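Side-chain contacts in coat protein (Papaya mosaic virus, PDB 4DOX), which probably packages the viral RNA, as the capsid subunit that assembles into the flexible filament of this potexvirus: residues Thr101-Arg104 with Lys105-Tyr109; Pro163-Glu166 with Glu167-Asn171. All coordinates share one frame; numbering follows the deposited sequence.

Contact 1: residues Thr101-Arg104 with Lys105-Tyr109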
# COMPACT_ATOMS: atom_id res chain seq x y z
N THR A 101 8.56 -0.73 7.92
CA THR A 101 8.24 -0.82 6.46
C THR A 101 8.47 0.56 5.83
O THR A 101 8.82 1.49 6.53
CB THR A 101 6.83 -1.46 6.16
OG1 THR A 101 6.72 -1.77 4.78
CG2 THR A 101 5.65 -0.52 6.51
N SER A 102 8.33 0.66 4.52
CA SER A 102 8.45 1.94 3.83
C SER A 102 7.03 2.39 3.46
O SER A 102 6.07 1.58 3.43
CB SER A 102 9.21 1.74 2.53
OG SER A 102 8.43 0.91 1.65
N LEU A 103 6.90 3.68 3.15
CA LEU A 103 5.61 4.26 2.84
C LEU A 103 5.09 3.59 1.55
O LEU A 103 3.87 3.37 1.36
CB LEU A 103 5.81 5.76 2.70
CG LEU A 103 4.69 6.71 2.29
CD1 LEU A 103 3.44 6.57 3.22
CD2 LEU A 103 5.24 8.11 2.30
N ARG A 104 6.04 3.21 0.69
CA ARG A 104 5.71 2.64 -0.61
C ARG A 104 5.05 1.28 -0.45
O ARG A 104 4.05 1.01 -1.11
CB ARG A 104 6.95 2.56 -1.49
CG ARG A 104 6.84 1.63 -2.71
CD ARG A 104 6.37 2.23 -3.98
NE ARG A 104 6.70 3.65 -4.16
CZ ARG A 104 7.71 4.15 -4.87
NH1 ARG A 104 8.57 3.36 -5.47
NH2 ARG A 104 7.88 5.46 -4.98
N LYS A 105 5.62 0.45 0.42
CA LYS A 105 5.10 -0.89 0.63
C LYS A 105 3.75 -0.82 1.28
O LYS A 105 2.88 -1.61 0.93
CB LYS A 105 6.06 -1.78 1.45
CG LYS A 105 7.12 -2.36 0.61
CD LYS A 105 8.28 -2.85 1.43
CE LYS A 105 9.48 -3.18 0.53
NZ LYS A 105 10.46 -3.98 1.32
N PHE A 106 3.58 0.10 2.23
CA PHE A 106 2.31 0.29 2.90
C PHE A 106 1.21 0.70 1.90
O PHE A 106 0.10 0.18 1.94
CB PHE A 106 2.46 1.39 3.95
CG PHE A 106 1.21 1.61 4.81
CD1 PHE A 106 0.35 2.69 4.58
CD2 PHE A 106 0.90 0.74 5.86
CE1 PHE A 106 -0.79 2.89 5.36
CE2 PHE A 106 -0.25 0.96 6.67
CZ PHE A 106 -1.09 2.04 6.42
N CYS A 107 1.50 1.66 1.02
CA CYS A 107 0.50 2.08 0.02
C CYS A 107 0.18 0.91 -0.91
O CYS A 107 -0.98 0.74 -1.27
CB CYS A 107 0.96 3.31 -0.76
SG CYS A 107 1.14 4.77 0.36
N ARG A 108 1.19 0.10 -1.24
CA ARG A 108 1.04 -0.98 -2.18
C ARG A 108 0.04 -1.97 -1.62
O ARG A 108 -0.72 -2.56 -2.39
CB ARG A 108 2.37 -1.66 -2.39
CG ARG A 108 2.37 -2.51 -3.63
CD ARG A 108 3.69 -3.12 -3.86
NE ARG A 108 4.58 -2.24 -4.60
CZ ARG A 108 5.77 -1.84 -4.18
NH1 ARG A 108 6.21 -2.26 -3.01
NH2 ARG A 108 6.50 -1.02 -4.93
N TYR A 109 0.03 -2.12 -0.29
CA TYR A 109 -0.84 -3.07 0.41
C TYR A 109 -2.32 -2.71 0.27
O TYR A 109 -3.21 -3.59 0.49
CB TYR A 109 -0.45 -3.15 1.91
CG TYR A 109 -1.34 -4.07 2.72
CD1 TYR A 109 -1.37 -5.48 2.49
CD2 TYR A 109 -2.15 -3.56 3.73
CE1 TYR A 109 -2.19 -6.36 3.26
CE2 TYR A 109 -2.99 -4.43 4.51
CZ TYR A 109 -3.00 -5.83 4.26
OH TYR A 109 -3.82 -6.64 5.00
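R104 lays the aliphatic part of its side chain, CG and CD, against the guanidinium of R108 one helical turn further on, with R104 CD 3.4 Å from R108 NH2. The two guanidinium planes stand almost perpendicular, 83° apart, so this is not a stack: carbon from one arginine meets the head group of the other. Bends at chi2 and chi3 in R104 and at chi3 in R108 carry the charged ends to separate partners, R104 to D142 and S72, R108 to D145 and the carbonyl oxygen of L32. Those two carboxylates probably offset the nearby positive charges. The carbonyl oxygen of R104 lies over one face of the R108 guanidinium and also accepts the backbone N-H of R108.

At the start of the turn S102 is the N-cap. With chi1 at 66° its OG reaches forward over the open first turn and accepts from K105 N at 3.1 Å and a fairly straight 161°, while S102 O takes F106 N. K105 runs out extended beyond CG; its CB rests against S102 OG at 3.6 Å and against T101 OG1 at 3.4 Å, so two hydroxyl oxygens crowd adjacent sides of the lysine CB. On another side of the helix L103 CD1 makes a loose apolar contact with C107 SG, 4.1 Å away, beside the backbone bond from C107 N to L103 O.

Helix 103-108 sits near the middle of the chain, with L103, F106, C107 and R108 buried. L103 and C107 both pack on C67 of helix 56-70, and F106 reaches A60 of that helix, V42 of helix 36-48 and V96 of helix 89-98. T101 touches Q38 and V96, joining the entry to the turn to the same two helices, 36-48 and 89-98.

Contact 2: residues Pro163-Glu166 with Glu167-Asn171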
# COMPACT_ATOMS: atom_id res chain seq x y z
N PRO A 163 -7.04 -3.65 -14.63
CA PRO A 163 -6.33 -2.68 -15.48
C PRO A 163 -6.34 -3.14 -16.94
O PRO A 163 -6.47 -4.33 -17.18
CB PRO A 163 -4.91 -2.66 -14.91
CG PRO A 163 -4.93 -3.43 -13.71
CD PRO A 163 -6.25 -4.06 -13.47
N THR A 164 -6.24 -2.21 -17.89
CA THR A 164 -6.03 -2.58 -19.30
C THR A 164 -4.56 -2.87 -19.50
O THR A 164 -3.72 -2.36 -18.76
CB THR A 164 -6.46 -1.46 -20.24
OG1 THR A 164 -5.62 -0.32 -20.04
CG2 THR A 164 -7.90 -1.05 -19.96
N GLN A 165 -4.24 -3.70 -20.49
CA GLN A 165 -2.84 -3.98 -20.86
C GLN A 165 -2.06 -2.67 -21.13
O GLN A 165 -0.90 -2.55 -20.74
CB GLN A 165 -2.78 -4.96 -22.07
CG GLN A 165 -1.39 -5.51 -22.48
CD GLN A 165 -0.67 -6.35 -21.40
OE1 GLN A 165 -1.27 -6.84 -20.43
NE2 GLN A 165 0.64 -6.53 -21.58
N GLU A 166 -2.72 -1.67 -21.74
CA GLU A 166 -2.11 -0.36 -21.92
C GLU A 166 -1.70 0.28 -20.58
O GLU A 166 -0.59 0.79 -20.43
CB GLU A 166 -3.00 0.59 -22.72
CG GLU A 166 -2.32 1.92 -22.97
CD GLU A 166 -3.22 2.99 -23.55
OE1 GLU A 166 -4.44 2.73 -23.65
OE2 GLU A 166 -2.72 4.09 -23.91
N GLU A 167 -2.61 0.26 -19.61
CA GLU A 167 -2.29 0.69 -18.25
C GLU A 167 -1.12 -0.09 -17.65
O GLU A 167 -0.19 0.53 -17.13
CB GLU A 167 -3.52 0.68 -17.35
CG GLU A 167 -4.48 1.81 -17.66
CD GLU A 167 -5.88 1.59 -17.11
OE1 GLU A 167 -6.25 0.43 -16.82
OE2 GLU A 167 -6.63 2.57 -16.99
N ARG A 168 -1.14 -1.43 -17.74
CA ARG A 168 -0.05 -2.26 -17.17
C ARG A 168 1.27 -1.85 -17.79
O ARG A 168 2.24 -1.58 -17.08
CB ARG A 168 -0.28 -3.78 -17.31
CG ARG A 168 -1.44 -4.33 -16.44
CD ARG A 168 -1.52 -5.87 -16.26
NE ARG A 168 -2.36 -6.44 -17.30
CZ ARG A 168 -3.64 -6.76 -17.18
NH1 ARG A 168 -4.28 -6.63 -16.02
NH2 ARG A 168 -4.28 -7.25 -18.24
N ILE A 169 1.29 -1.76 -19.12
CA ILE A 169 2.49 -1.41 -19.87
C ILE A 169 2.95 -0.02 -19.52
O ILE A 169 4.14 0.20 -19.33
CB ILE A 169 2.31 -1.60 -21.42
CG1 ILE A 169 2.71 -3.02 -21.79
CG2 ILE A 169 3.17 -0.61 -22.26
CD1 ILE A 169 1.90 -3.59 -22.93
N ALA A 170 2.01 0.92 -19.43
CA ALA A 170 2.39 2.32 -19.25
C ALA A 170 3.12 2.50 -17.93
O ALA A 170 3.98 3.38 -17.85
CB ALA A 170 1.19 3.26 -19.34
N ASN A 171 2.81 1.67 -16.93
CA ASN A 171 3.35 1.87 -15.60
C ASN A 171 4.67 1.15 -15.45
O ASN A 171 5.57 1.63 -14.76
CB ASN A 171 2.34 1.43 -14.52
CG ASN A 171 2.87 1.64 -13.06
OD1 ASN A 171 2.79 2.74 -12.49
ND2 ASN A 171 3.35 0.56 -12.45
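T164 and E167 grip each other in a capping box at the start of helix 165-172. T164 OG1 accepts from E167 N at 3.1 Å, and E167 returns the bond: its OE1 takes T164 N at 2.8 Å, nearly straight. That N-H meets the anti side of the carboxylate, 28° out of its plane. E167 gets there with CG anti to its own carbonyl carbon (chi1 -73°) and a chain extended from CG onward, which brings the acid back past the threonine hydroxyl, its CG 3.4 Å from T164 OG1.

R168 works the neighbouring side of the turn. Its NE points at Q165 OE1, 3.3 Å away; the bond is weak though nearly straight, and the oxygen sits at the edge of the guanidinium, in its plane, while the amide itself is turned 54° from that plane. P163 O lies over a face of the same group, and the proline CG approaches R168 NH1 at 4.0 Å, the two side chains crossing at about a right angle. On its other side the Q165 amide presents NE2 to I169 CD1, 3.5 Å off, an amide-to-methyl touch.

Further out, R161 makes a salt bridge to E167 OE1, and E148 takes R168 NH1. W115 of helix 111-118 packs against both P163 and E167, backing the buried acid of the box, while T164 lies at the surface.

E167 OE1 thus serves a backbone N-H and an arginine together. Both partners, with the positive end of the helix dipole, would tend to keep the carboxylate ionised, and its negative charge should in turn stabilise the first turn. The guanidinium of R168 is probably held mainly by E148, with the weak glutamine bond helping to set its rotation.

Overall arrangement
Contact 1 and contact 2 are both N-terminal helix turns closed by a hydroxyl cap, a serine in 101-104 and a threonine in 163-166, but only contact 2 adds the returning carboxylate of a capping box. They follow in series along the chain, with centres 21 Å apart and nearest atoms about 8 Å apart, and do not touch. Contact 1 is buried, its centre 4 Å from that of the chain; contact 2 lies 19 Å out and is partly buried. The acids that pair with arginines of the two contacts, D142, D145 and E148, come from one short piece of chain, which therefore links the central helix to the outer one.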